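Local structure of pentafunctional AROM polypeptide (Schizosaccharomyces pombe, 5SWV) at residues E322-A327 with R348-D353; P301-A306 with N334-I339; R355-T360 with R385-S390. The protein probably catalyses five consecutive steps of the shikimate pathway, this fragment carrying its dehydroquinate dehydratase and shikimate dehydrogenase parts. All blocks are in the same frame, centred on the assembly; numbering follows the deposited sequence.

Contact 1 of 3, residues E322-A327 with R348-D353; sequences ELSDEA and RGDNTD
Glu322 and Arg348 leave neighbouring parallel strands on one face of the sheet with different first torsions: Glu322 CG stands beside its backbone N (chi1 -79°), whereas Arg348 CG is anti to its own N (chi1 -175°) and the arginine chain stays extended to NE. The side chains cross obliquely, and Arg348 NH1 donates to Glu322 OE1 at 2.9 Å in a salt bridge. OE1 lies near the guanidinium plane and is met on its anti side, somewhat out of the carboxylate plane; the two planes stand 80° apart. Over one guanidinium face, toward its rim, lies the backbone of Leu323 and Ser324, with Ser324 CA 3.6 Å from Arg348 NH2. The strands are paired by Gly349 N to Glu322 O (3.0 Å) and Ser324 N to Gly349 O (3.0 Å).

Where strand 322-323 gives way to helix 325-330, Ser324 OG donates to Asp350 OD1 at 2.6 Å, from above the carboxylate plane. Asn351 N reaches the same oxygen on its anti side. Ser324 OG also accepts from Ala327 N (3.2 Å), making Ser324 the N-cap. Asn351 OD1 accepts from Asp353 N, while its ND2 donates to Ala332 O. Polar bonds thus tie one helix start to the turn leading into helix 353-364, and Asp353 pairs with Lys313. OD1 of the buried Asp350 accepts from two donors, which may favour its charge although Glu326 OE1 is 4.4 Å away.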
ATOM      1  N   GLU A 322       8.712 -18.582  11.772  1.00 38.12           N
ATOM      2  CA  GLU A 322       7.671 -17.625  12.125  1.00 37.95           C
ATOM      3  C   GLU A 322       6.494 -17.799  11.179  1.00 37.38           C
ATOM      4  O   GLU A 322       6.685 -18.200  10.032  1.00 37.87           O
ATOM      5  CB  GLU A 322       8.157 -16.208  11.892  1.00 38.76           C
ATOM      6  CG  GLU A 322       9.068 -15.635  12.943  1.00 40.23           C
ATOM      7  CD  GLU A 322       9.519 -14.223  12.587  1.00 41.98           C
ATOM      8  OE1 GLU A 322       8.832 -13.523  11.787  1.00 41.99           O
ATOM      9  OE2 GLU A 322      10.580 -13.810  13.108  1.00 44.11           O
ATOM     10  N   LEU A 323       5.299 -17.440  11.645  1.00 35.84           N
ATOM     11  CA  LEU A 323       4.125 -17.337  10.790  1.00 34.96           C
ATOM     12  C   LEU A 323       3.437 -16.007  11.011  1.00 34.31           C
ATOM     13  O   LEU A 323       3.482 -15.463  12.097  1.00 34.52           O
ATOM     14  CB  LEU A 323       3.149 -18.452  11.115  1.00 34.76           C
ATOM     15  CG  LEU A 323       3.645 -19.861  10.810  1.00 34.80           C
ATOM     16  CD1 LEU A 323       2.735 -20.913  11.444  1.00 34.62           C
ATOM     17  CD2 LEU A 323       3.733 -20.051   9.306  1.00 34.46           C
ATOM     18  N   SER A 324       2.783 -15.485   9.984  1.00 33.90           N
ATOM     19  CA  SER A 324       1.927 -14.316  10.163  1.00 33.66           C
ATOM     20  C   SER A 324       0.647 -14.791  10.819  1.00 33.61           C
ATOM     21  O   SER A 324       0.337 -15.982  10.795  1.00 33.15           O
ATOM     22  CB  SER A 324       1.597 -13.656   8.832  1.00 33.41           C
ATOM     23  OG  SER A 324       0.604 -14.386   8.138  1.00 33.37           O
ATOM     24  N   ASP A 325      -0.105 -13.857  11.381  1.00 33.81           N
ATOM     25  CA  ASP A 325      -1.372 -14.202  12.027  1.00 34.04           C
ATOM     26  C   ASP A 325      -2.270 -14.985  11.069  1.00 33.21           C
ATOM     27  O   ASP A 325      -2.826 -16.006  11.451  1.00 33.22           O
ATOM     28  CB  ASP A 325      -2.104 -12.950  12.530  1.00 34.47           C
ATOM     29  CG  ASP A 325      -1.378 -12.240  13.687  1.00 35.45           C
ATOM     30  OD1 ASP A 325      -0.585 -12.867  14.432  1.00 35.58           O
ATOM     31  OD2 ASP A 325      -1.632 -11.025  13.859  1.00 36.47           O
ATOM     32  N   GLU A 326      -2.367 -14.530   9.820  1.00 32.48           N
ATOM     33  CA  GLU A 326      -3.291 -15.143   8.870  1.00 32.07           C
ATOM     34  C   GLU A 326      -2.825 -16.541   8.518  1.00 32.64           C
ATOM     35  O   GLU A 326      -3.633 -17.454   8.423  1.00 33.46           O
ATOM     36  CB  GLU A 326      -3.467 -14.309   7.601  1.00 31.36           C
ATOM     37  CG  GLU A 326      -4.263 -13.023   7.784  1.00 31.13           C
ATOM     38  CD  GLU A 326      -3.484 -11.873   8.423  1.00 31.26           C
ATOM     39  OE1 GLU A 326      -2.233 -11.964   8.577  1.00 30.95           O
ATOM     40  OE2 GLU A 326      -4.146 -10.876   8.809  1.00 31.17           O
ATOM     41  N   ALA A 327      -1.523 -16.716   8.352  1.00 33.30           N
ATOM     42  CA  ALA A 327      -0.982 -18.028   8.017  1.00 34.39           C
ATOM     43  C   ALA A 327      -1.261 -19.018   9.129  1.00 34.58           C
ATOM     44  O   ALA A 327      -1.622 -20.158   8.857  1.00 34.76           O
ATOM     45  CB  ALA A 327       0.518 -17.967   7.711  1.00 34.47           C
ATOM     46  N   ARG A 348       9.811 -16.740   7.332  1.00 40.58           N
ATOM     47  CA  ARG A 348       8.483 -16.340   7.751  1.00 39.82           C
ATOM     48  C   ARG A 348       7.484 -16.787   6.695  1.00 38.16           C
ATOM     49  O   ARG A 348       7.622 -16.431   5.539  1.00 38.29           O
ATOM     50  CB  ARG A 348       8.447 -14.827   7.919  1.00 40.12           C
ATOM     51  CG  ARG A 348       7.147 -14.279   8.476  1.00 40.62           C
ATOM     52  CD  ARG A 348       7.153 -12.762   8.434  1.00 40.82           C
ATOM     53  NE  ARG A 348       5.868 -12.201   8.841  1.00 40.64           N
ATOM     54  CZ  ARG A 348       5.430 -12.129  10.095  1.00 40.95           C
ATOM     55  NH1 ARG A 348       6.161 -12.596  11.106  1.00 41.05           N
ATOM     56  NH2 ARG A 348       4.232 -11.593  10.345  1.00 41.06           N
ATOM     57  N   GLY A 349       6.498 -17.579   7.090  1.00 36.68           N
ATOM     58  CA  GLY A 349       5.399 -17.944   6.210  1.00 35.64           C
ATOM     59  C   GLY A 349       4.268 -16.948   6.369  1.00 35.02           C
ATOM     60  O   GLY A 349       3.879 -16.639   7.486  1.00 35.28           O
ATOM     61  N   ASP A 350       3.763 -16.423   5.259  1.00 34.20           N
ATOM     62  CA  ASP A 350       2.546 -15.640   5.262  1.00 34.08           C
ATOM     63  C   ASP A 350       1.601 -16.260   4.243  1.00 34.38           C
ATOM     64  O   ASP A 350       1.951 -17.210   3.535  1.00 34.50           O
ATOM     65  CB  ASP A 350       2.846 -14.164   4.931  1.00 34.47           C
ATOM     66  CG  ASP A 350       1.785 -13.173   5.494  1.00 34.83           C
ATOM     67  OD1 ASP A 350       0.604 -13.553   5.685  1.00 35.10           O
ATOM     68  OD2 ASP A 350       2.125 -12.000   5.740  1.00 34.86           O
ATOM     69  N   ASN A 351       0.391 -15.715   4.197  1.00 34.45           N
ATOM     70  CA  ASN A 351      -0.673 -16.198   3.361  1.00 34.69           C
ATOM     71  C   ASN A 351      -1.410 -15.001   2.805  1.00 34.06           C
ATOM     72  O   ASN A 351      -2.114 -14.308   3.542  1.00 34.28           O
ATOM     73  CB  ASN A 351      -1.606 -17.046   4.221  1.00 35.42           C
ATOM     74  CG  ASN A 351      -2.560 -17.868   3.403  1.00 36.27           C
ATOM     75  OD1 ASN A 351      -3.268 -17.361   2.539  1.00 37.84           O
ATOM     76  ND2 ASN A 351      -2.575 -19.152   3.668  1.00 36.62           N
ATOM     77  N   THR A 352      -1.232 -14.740   1.517  1.00 33.72           N
ATOM     78  CA  THR A 352      -1.918 -13.638   0.846  1.00 33.31           C
ATOM     79  C   THR A 352      -3.180 -14.046   0.100  1.00 33.52           C
ATOM     80  O   THR A 352      -3.787 -13.202  -0.547  1.00 33.21           O
ATOM     81  CB  THR A 352      -1.003 -12.964  -0.176  1.00 33.00           C
ATOM     82  OG1 THR A 352      -0.555 -13.947  -1.097  1.00 33.11           O
ATOM     83  CG2 THR A 352       0.175 -12.323   0.496  1.00 33.16           C
ATOM     84  N   ASP A 353      -3.600 -15.307   0.183  1.00 34.19           N
ATOM     85  CA  ASP A 353      -4.814 -15.735  -0.531  1.00 34.68           C
ATOM     86  C   ASP A 353      -6.012 -14.821  -0.226  1.00 33.90           C
ATOM     87  O   ASP A 353      -6.686 -14.349  -1.138  1.00 33.88           O
ATOM     88  CB  ASP A 353      -5.141 -17.212  -0.249  1.00 36.35           C
ATOM     89  CG  ASP A 353      -4.160 -18.197  -0.952  1.00 37.93           C
ATOM     90  OD1 ASP A 353      -3.518 -17.826  -1.977  1.00 38.94           O
ATOM     91  OD2 ASP A 353      -4.036 -19.351  -0.477  1.00 38.31           O
TER

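Contact 2 of 3, residues P301-A306 with N334-I339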
ATOM      1  N   PRO A 301      22.271 -18.423  -1.100  1.00 48.89           N
ATOM      2  CA  PRO A 301      22.672 -17.119  -0.516  1.00 48.37           C
ATOM      3  C   PRO A 301      21.827 -15.920  -1.011  1.00 46.63           C
ATOM      4  O   PRO A 301      21.569 -14.990  -0.247  1.00 44.44           O
ATOM      5  CB  PRO A 301      24.152 -16.980  -0.924  1.00 48.68           C
ATOM      6  CG  PRO A 301      24.333 -17.914  -2.086  1.00 49.36           C
ATOM      7  CD  PRO A 301      23.358 -19.047  -1.880  1.00 49.05           C
ATOM      8  N   ASP A 302      21.363 -15.996  -2.258  1.00 46.44           N
ATOM      9  CA  ASP A 302      20.595 -14.921  -2.912  1.00 46.45           C
ATOM     10  C   ASP A 302      19.058 -15.150  -2.985  1.00 44.27           C
ATOM     11  O   ASP A 302      18.369 -14.504  -3.780  1.00 44.37           O
ATOM     12  CB  ASP A 302      21.175 -14.682  -4.316  1.00 48.16           C
ATOM     13  CG  ASP A 302      21.228 -15.960  -5.176  1.00 50.69           C
ATOM     14  OD1 ASP A 302      21.024 -17.075  -4.645  1.00 52.15           O
ATOM     15  OD2 ASP A 302      21.500 -15.855  -6.396  1.00 53.31           O
ATOM     16  N   PHE A 303      18.533 -16.061  -2.159  1.00 41.44           N
ATOM     17  CA  PHE A 303      17.100 -16.369  -2.111  1.00 39.26           C
ATOM     18  C   PHE A 303      16.361 -15.191  -1.506  1.00 37.99           C
ATOM     19  O   PHE A 303      16.684 -14.752  -0.403  1.00 37.45           O
ATOM     20  CB  PHE A 303      16.852 -17.628  -1.274  1.00 39.11           C
ATOM     21  CG  PHE A 303      15.396 -17.926  -1.015  1.00 39.19           C
ATOM     22  CD1 PHE A 303      14.601 -18.516  -1.993  1.00 39.30           C
ATOM     23  CD2 PHE A 303      14.819 -17.648   0.233  1.00 39.18           C
ATOM     24  CE1 PHE A 303      13.258 -18.802  -1.737  1.00 39.30           C
ATOM     25  CE2 PHE A 303      13.478 -17.932   0.490  1.00 38.70           C
ATOM     26  CZ  PHE A 303      12.695 -18.507  -0.496  1.00 38.63           C
ATOM     27  N   GLY A 304      15.379 -14.676  -2.242  1.00 37.19           N
ATOM     28  CA  GLY A 304      14.597 -13.490  -1.834  1.00 36.34           C
ATOM     29  C   GLY A 304      13.189 -13.766  -1.331  1.00 35.60           C
ATOM     30  O   GLY A 304      12.592 -12.909  -0.694  1.00 35.43           O
ATOM     31  N   GLY A 305      12.664 -14.951  -1.645  1.00 35.02           N
ATOM     32  CA  GLY A 305      11.347 -15.396  -1.219  1.00 34.70           C
ATOM     33  C   GLY A 305      10.765 -16.442  -2.161  1.00 34.45           C
ATOM     34  O   GLY A 305      11.342 -16.718  -3.202  1.00 34.27           O
ATOM     35  N   ALA A 306       9.623 -17.026  -1.801  1.00 34.08           N
ATOM     36  CA  ALA A 306       8.906 -17.898  -2.733  1.00 33.98           C
ATOM     37  C   ALA A 306       7.419 -18.063  -2.425  1.00 33.06           C
ATOM     38  O   ALA A 306       7.010 -18.066  -1.268  1.00 32.85           O
ATOM     39  CB  ALA A 306       9.579 -19.260  -2.808  1.00 34.61           C
ATOM     40  N   ASN A 334       1.323 -19.510   1.647  1.00 31.92           N
ATOM     41  CA  ASN A 334       1.616 -19.303   0.211  1.00 32.13           C
ATOM     42  C   ASN A 334       2.763 -18.323  -0.091  1.00 32.31           C
ATOM     43  O   ASN A 334       3.043 -18.068  -1.254  1.00 32.45           O
ATOM     44  CB  ASN A 334       0.354 -18.851  -0.539  1.00 32.07           C
ATOM     45  CG  ASN A 334       0.110 -17.353  -0.454  1.00 32.07           C
ATOM     46  OD1 ASN A 334       0.683 -16.643   0.392  1.00 32.06           O
ATOM     47  ND2 ASN A 334      -0.766 -16.856  -1.326  1.00 31.95           N
ATOM     48  N   THR A 335       3.379 -17.738   0.938  1.00 32.50           N
ATOM     49  CA  THR A 335       4.406 -16.717   0.759  1.00 32.73           C
ATOM     50  C   THR A 335       5.475 -16.890   1.812  1.00 32.92           C
ATOM     51  O   THR A 335       5.234 -16.620   2.975  1.00 33.02           O
ATOM     52  CB  THR A 335       3.810 -15.307   0.886  1.00 32.61           C
ATOM     53  OG1 THR A 335       2.867 -15.100  -0.166  1.00 33.32           O
ATOM     54  CG2 THR A 335       4.877 -14.243   0.793  1.00 32.56           C
ATOM     55  N   ILE A 336       6.652 -17.328   1.381  1.00 33.27           N
ATOM     56  CA  ILE A 336       7.802 -17.513   2.251  1.00 33.49           C
ATOM     57  C   ILE A 336       8.718 -16.295   2.165  1.00 33.55           C
ATOM     58  O   ILE A 336       9.197 -15.959   1.092  1.00 32.33           O
ATOM     59  CB  ILE A 336       8.576 -18.783   1.842  1.00 34.13           C
ATOM     60  CG1 ILE A 336       7.656 -20.009   1.988  1.00 34.16           C
ATOM     61  CG2 ILE A 336       9.859 -18.934   2.668  1.00 34.35           C
ATOM     62  CD1 ILE A 336       8.253 -21.317   1.510  1.00 34.38           C
ATOM     63  N   ILE A 337       8.965 -15.663   3.306  1.00 34.32           N
ATOM     64  CA  ILE A 337       9.749 -14.431   3.391  1.00 35.61           C
ATOM     65  C   ILE A 337      11.016 -14.688   4.203  1.00 36.60           C
ATOM     66  O   ILE A 337      10.939 -15.036   5.379  1.00 36.60           O
ATOM     67  CB  ILE A 337       8.958 -13.312   4.102  1.00 35.80           C
ATOM     68  CG1 ILE A 337       7.610 -13.069   3.413  1.00 35.83           C
ATOM     69  CG2 ILE A 337       9.771 -12.021   4.178  1.00 35.75           C
ATOM     70  CD1 ILE A 337       6.562 -12.533   4.356  1.00 35.80           C
ATOM     71  N   PRO A 338      12.189 -14.512   3.589  1.00 38.56           N
ATOM     72  CA  PRO A 338      13.441 -14.625   4.338  1.00 39.79           C
ATOM     73  C   PRO A 338      13.803 -13.312   5.032  1.00 41.68           C
ATOM     74  O   PRO A 338      13.543 -12.237   4.499  1.00 41.40           O
ATOM     75  CB  PRO A 338      14.449 -14.972   3.256  1.00 39.37           C
ATOM     76  CG  PRO A 338      13.898 -14.353   2.007  1.00 39.01           C
ATOM     77  CD  PRO A 338      12.426 -14.143   2.183  1.00 38.50           C
ATOM     78  N   ILE A 339      14.364 -13.417   6.230  1.00 45.07           N
ATOM     79  CA  ILE A 339      14.785 -12.268   7.034  1.00 48.29           C
ATOM     80  C   ILE A 339      16.189 -12.605   7.528  1.00 53.25           C
ATOM     81  O   ILE A 339      16.366 -13.616   8.231  1.00 51.97           O
ATOM     82  CB  ILE A 339      13.833 -12.055   8.246  1.00 48.53           C
ATOM     83  CG1 ILE A 339      12.395 -11.794   7.764  1.00 48.25           C
ATOM     84  CG2 ILE A 339      14.322 -10.921   9.153  1.00 48.69           C
ATOM     85  CD1 ILE A 339      11.369 -11.641   8.871  1.00 47.71           C
TER
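Pro338 lies against Phe303 and the backbone of Gly304 and Gly305, and its ring meets something different at each carbon. CB approaches the phenyl ring, 4.1 Å from Phe303 CD2. CG comes closer, 3.9 Å from Phe303 CD2, and also reaches the Gly304 carbonyl. CD, the last carbon before the ring returns to its nitrogen, leaves the phenylalanine behind: it sits by Gly304 O and 3.8 Å from Gly305 CA. The Phe303 and Pro338 side chains cross at about a right angle.

With Phe303 CG anti to the backbone N (chi1 172°), the ring begins beside the carbonyl carbon, and its CD2 and CE2 meet Pro338. At the far end of the ring, Ile336 CG2 meets its edge, 4.3 Å from Phe303 CZ. Gly305 N, from the same strand, lies over the ring centre. Gly305 itself has phi 155°, a backbone shape that suits a residue without CB, and Gly305 CA packs 3.2 Å from Ile336 O. Beyond it, Ala306 and Ile336 form an antiparallel hydrogen-bonded pair: Ala306 N to Ile336 O spans 3.1 Å, and the nearly straight return bond from Ile336 N to Ala306 O is 2.8 Å. Phe255 and Phe257 of strand 253-257, with Leu298, continue the apolar layer around Phe303, Ala306 and Ile336. On the other edge of strand 335-340, a classic beta bulge sets Asn334 and Thr335 together opposite the single residue Asp350. Antiparallel pairing of this kind, next to the parallel strand 253-257, belongs to the mixed sheet of the shikimate dehydrogenase substrate-binding domain.

Contact 3 of 3, residues R355-T360 with R385-S390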
ATOM      1  N   ARG A 355      -5.942 -11.723   0.613  1.00 32.18           N
ATOM      2  CA  ARG A 355      -5.699 -10.398   0.066  1.00 32.02           C
ATOM      3  C   ARG A 355      -6.284 -10.269  -1.340  1.00 32.27           C
ATOM      4  O   ARG A 355      -6.748  -9.196  -1.722  1.00 32.26           O
ATOM      5  CB  ARG A 355      -4.200 -10.084   0.050  1.00 32.08           C
ATOM      6  CG  ARG A 355      -3.562 -10.005   1.438  1.00 32.40           C
ATOM      7  CD  ARG A 355      -4.000  -8.764   2.215  1.00 32.26           C
ATOM      8  NE  ARG A 355      -3.675  -7.623   1.393  1.00 32.50           N
ATOM      9  CZ  ARG A 355      -2.459  -7.113   1.267  1.00 32.63           C
ATOM     10  NH1 ARG A 355      -1.433  -7.568   1.976  1.00 32.81           N
ATOM     11  NH2 ARG A 355      -2.269  -6.113   0.432  1.00 33.21           N
ATOM     12  N   GLY A 356      -6.275 -11.360  -2.104  1.00 32.25           N
ATOM     13  CA  GLY A 356      -6.934 -11.390  -3.396  1.00 32.39           C
ATOM     14  C   GLY A 356      -8.392 -10.964  -3.310  1.00 32.56           C
ATOM     15  O   GLY A 356      -8.905 -10.288  -4.212  1.00 32.84           O
ATOM     16  N   ILE A 357      -9.050 -11.356  -2.220  1.00 32.18           N
ATOM     17  CA  ILE A 357     -10.438 -10.986  -1.962  1.00 32.00           C
ATOM     18  C   ILE A 357     -10.512  -9.583  -1.401  1.00 30.95           C
ATOM     19  O   ILE A 357     -11.150  -8.723  -1.976  1.00 30.93           O
ATOM     20  CB  ILE A 357     -11.114 -11.979  -0.999  1.00 33.02           C
ATOM     21  CG1 ILE A 357     -11.073 -13.395  -1.611  1.00 33.87           C
ATOM     22  CG2 ILE A 357     -12.559 -11.564  -0.726  1.00 33.30           C
ATOM     23  CD1 ILE A 357     -11.487 -14.496  -0.665  1.00 34.06           C
ATOM     24  N   TYR A 358      -9.833  -9.359  -0.291  1.00 30.16           N
ATOM     25  CA  TYR A 358      -9.852  -8.081   0.372  1.00 30.12           C
ATOM     26  C   TYR A 358      -9.488  -6.927  -0.546  1.00 30.52           C
ATOM     27  O   TYR A 358     -10.250  -5.976  -0.669  1.00 30.29           O
ATOM     28  CB  TYR A 358      -8.905  -8.099   1.573  1.00 30.27           C
ATOM     29  CG  TYR A 358      -8.937  -6.817   2.347  1.00 30.38           C
ATOM     30  CD1 TYR A 358      -8.092  -5.772   2.013  1.00 30.63           C
ATOM     31  CD2 TYR A 358      -9.848  -6.627   3.386  1.00 30.33           C
ATOM     32  CE1 TYR A 358      -8.136  -4.570   2.704  1.00 31.40           C
ATOM     33  CE2 TYR A 358      -9.896  -5.438   4.094  1.00 30.54           C
ATOM     34  CZ  TYR A 358      -9.042  -4.409   3.746  1.00 31.30           C
ATOM     35  OH  TYR A 358      -9.067  -3.215   4.408  1.00 31.63           O
ATOM     36  N   ASP A 359      -8.323  -7.012  -1.182  1.00 31.42           N
ATOM     37  CA  ASP A 359      -7.791  -5.911  -2.000  1.00 31.96           C
ATOM     38  C   ASP A 359      -8.643  -5.633  -3.242  1.00 32.76           C
ATOM     39  O   ASP A 359      -8.645  -4.504  -3.764  1.00 33.51           O
ATOM     40  CB  ASP A 359      -6.365  -6.191  -2.493  1.00 32.29           C
ATOM     41  CG  ASP A 359      -5.324  -6.296  -1.379  1.00 32.55           C
ATOM     42  OD1 ASP A 359      -5.622  -6.134  -0.173  1.00 32.52           O
ATOM     43  OD2 ASP A 359      -4.156  -6.547  -1.741  1.00 32.81           O
ATOM     44  N   THR A 360      -9.319  -6.661  -3.751  1.00 32.91           N
ATOM     45  CA  THR A 360     -10.190  -6.495  -4.910  1.00 33.41           C
ATOM     46  C   THR A 360     -11.375  -5.597  -4.541  1.00 34.94           C
ATOM     47  O   THR A 360     -11.659  -4.642  -5.247  1.00 35.45           O
ATOM     48  CB  THR A 360     -10.660  -7.856  -5.445  1.00 32.77           C
ATOM     49  OG1 THR A 360      -9.524  -8.594  -5.885  1.00 32.07           O
ATOM     50  CG2 THR A 360     -11.613  -7.696  -6.602  1.00 33.05           C
ATOM     51  N   ARG A 385     -13.543 -19.376   3.683  1.00 36.56           N
ATOM     52  CA  ARG A 385     -13.098 -18.909   4.996  1.00 37.99           C
ATOM     53  C   ARG A 385     -12.347 -17.600   4.891  1.00 36.52           C
ATOM     54  O   ARG A 385     -12.562 -16.702   5.704  1.00 35.89           O
ATOM     55  CB  ARG A 385     -12.222 -19.945   5.670  1.00 40.66           C
ATOM     56  CG  ARG A 385     -12.911 -21.295   5.736  1.00 44.13           C
ATOM     57  CD  ARG A 385     -12.285 -22.211   6.755  1.00 47.25           C
ATOM     58  NE  ARG A 385     -10.842 -22.343   6.553  1.00 49.56           N
ATOM     59  CZ  ARG A 385     -10.065 -23.160   7.259  1.00 52.22           C
ATOM     60  NH1 ARG A 385     -10.603 -23.957   8.206  1.00 52.21           N
ATOM     61  NH2 ARG A 385      -8.748 -23.193   7.001  1.00 52.33           N
ATOM     62  N   ALA A 386     -11.466 -17.502   3.890  1.00 35.15           N
ATOM     63  CA  ALA A 386     -10.768 -16.256   3.585  1.00 34.02           C
ATOM     64  C   ALA A 386     -11.756 -15.158   3.217  1.00 33.07           C
ATOM     65  O   ALA A 386     -11.600 -14.003   3.636  1.00 32.71           O
ATOM     66  CB  ALA A 386      -9.788 -16.468   2.456  1.00 34.39           C
ATOM     67  N   ALA A 387     -12.781 -15.532   2.461  1.00 32.35           N
ATOM     68  CA  ALA A 387     -13.833 -14.604   2.065  1.00 32.43           C
ATOM     69  C   ALA A 387     -14.600 -14.033   3.269  1.00 32.54           C
ATOM     70  O   ALA A 387     -14.845 -12.824   3.337  1.00 32.58           O
ATOM     71  CB  ALA A 387     -14.786 -15.279   1.095  1.00 32.71           C
ATOM     72  N   ILE A 388     -14.957 -14.895   4.218  1.00 32.43           N
ATOM     73  CA  ILE A 388     -15.596 -14.452   5.451  1.00 32.02           C
ATOM     74  C   ILE A 388     -14.679 -13.509   6.224  1.00 31.99           C
ATOM     75  O   ILE A 388     -15.084 -12.391   6.540  1.00 32.44           O
ATOM     76  CB  ILE A 388     -16.044 -15.642   6.302  1.00 32.21           C
ATOM     77  CG1 ILE A 388     -17.237 -16.284   5.626  1.00 32.76           C
ATOM     78  CG2 ILE A 388     -16.436 -15.216   7.717  1.00 32.18           C
ATOM     79  CD1 ILE A 388     -17.594 -17.630   6.201  1.00 33.70           C
ATOM     80  N   TYR A 389     -13.445 -13.931   6.500  1.00 31.89           N
ATOM     81  CA  TYR A 389     -12.446 -13.026   7.118  1.00 31.82           C
ATOM     82  C   TYR A 389     -12.353 -11.679   6.379  1.00 31.68           C
ATOM     83  O   TYR A 389     -12.437 -10.621   7.000  1.00 31.58           O
ATOM     84  CB  TYR A 389     -11.068 -13.695   7.206  1.00 31.42           C
ATOM     85  CG  TYR A 389      -9.959 -12.795   7.699  1.00 31.00           C
ATOM     86  CD1 TYR A 389      -9.976 -12.276   8.981  1.00 30.99           C
ATOM     87  CD2 TYR A 389      -8.876 -12.469   6.874  1.00 31.17           C
ATOM     88  CE1 TYR A 389      -8.946 -11.455   9.446  1.00 31.21           C
ATOM     89  CE2 TYR A 389      -7.844 -11.644   7.315  1.00 31.11           C
ATOM     90  CZ  TYR A 389      -7.874 -11.134   8.605  1.00 31.34           C
ATOM     91  OH  TYR A 389      -6.845 -10.312   9.036  1.00 30.69           O
ATOM     92  N   SER A 390     -12.230 -11.727   5.053  1.00 31.70           N
ATOM     93  CA  SER A 390     -12.111 -10.501   4.255  1.00 31.29           C
ATOM     94  C   SER A 390     -13.342  -9.619   4.422  1.00 31.26           C
ATOM     95  O   SER A 390     -13.212  -8.431   4.670  1.00 31.13           O
ATOM     96  CB  SER A 390     -11.868 -10.814   2.770  1.00 30.66           C
ATOM     97  OG  SER A 390     -10.617 -11.434   2.591  1.00 30.26           O
TER
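Ile357 carries the apolar contact between helices 353-364 and 382-393, whose short segments run 8.8 Å apart and cross at -35°. Its two branches spread along the other helix. CG2, anti to the backbone N, packs on the Ser390 CB methylene at 3.6 Å. CD1, at the end of the other branch, rests on the backbone around Ala387 N (3.5 Å) and within 3.8 Å of Ala387 CB, with Ala386 CB a little farther. Small residues on helix 382-393 let the isoleucine lie close to its backbone. Tyr358 adds a looser touch, its CB 3.9 Å from Ser390 OG and its ring edge turned to Ser390 O.

Among the polar bonds, Ser390 OG donates to Ala386 O of its own helix (2.9 Å), which also takes Ser390 N, and bonds weakly to Trp354 O of helix 353-364. Arg355 grips Asp359 side-on, NE to OD1 at 2.9 Å and NH2 to OD2, on the face turned to helix 500-516.

Ile357 also touches Met477, and Ala387 packs on Val377 of strand 374-378. The serine hydroxyl thus spends its main bond within its helix and a weak one across, and van der Waals contact carries most of the join.

How the contacts relate
Contacts 1 and 2 belong to one mixed sheet: strand 335-340 of contact 2 lies beside strand 345-350 of contact 1, and backbone bonds from Arg348 O to Ile337 N and from Asp350 N to Thr335 O join them. Contact 2 is buried inside that sheet, apolar in its side chains and tied by backbone bonds. Contact 1 lies at its edge, partly exposed, and relies on charge and capping bonds. Contact 3 is also buried, but pairs two helices mainly by apolar contact and lies beside the parallel sheet that holds strand 374-378. The chain passes from strand 345-350 into helix 353-364, and Glu326 with Tyr389 gives contacts 1 and 3 a weak direct link; contacts 2 and 3 do not touch.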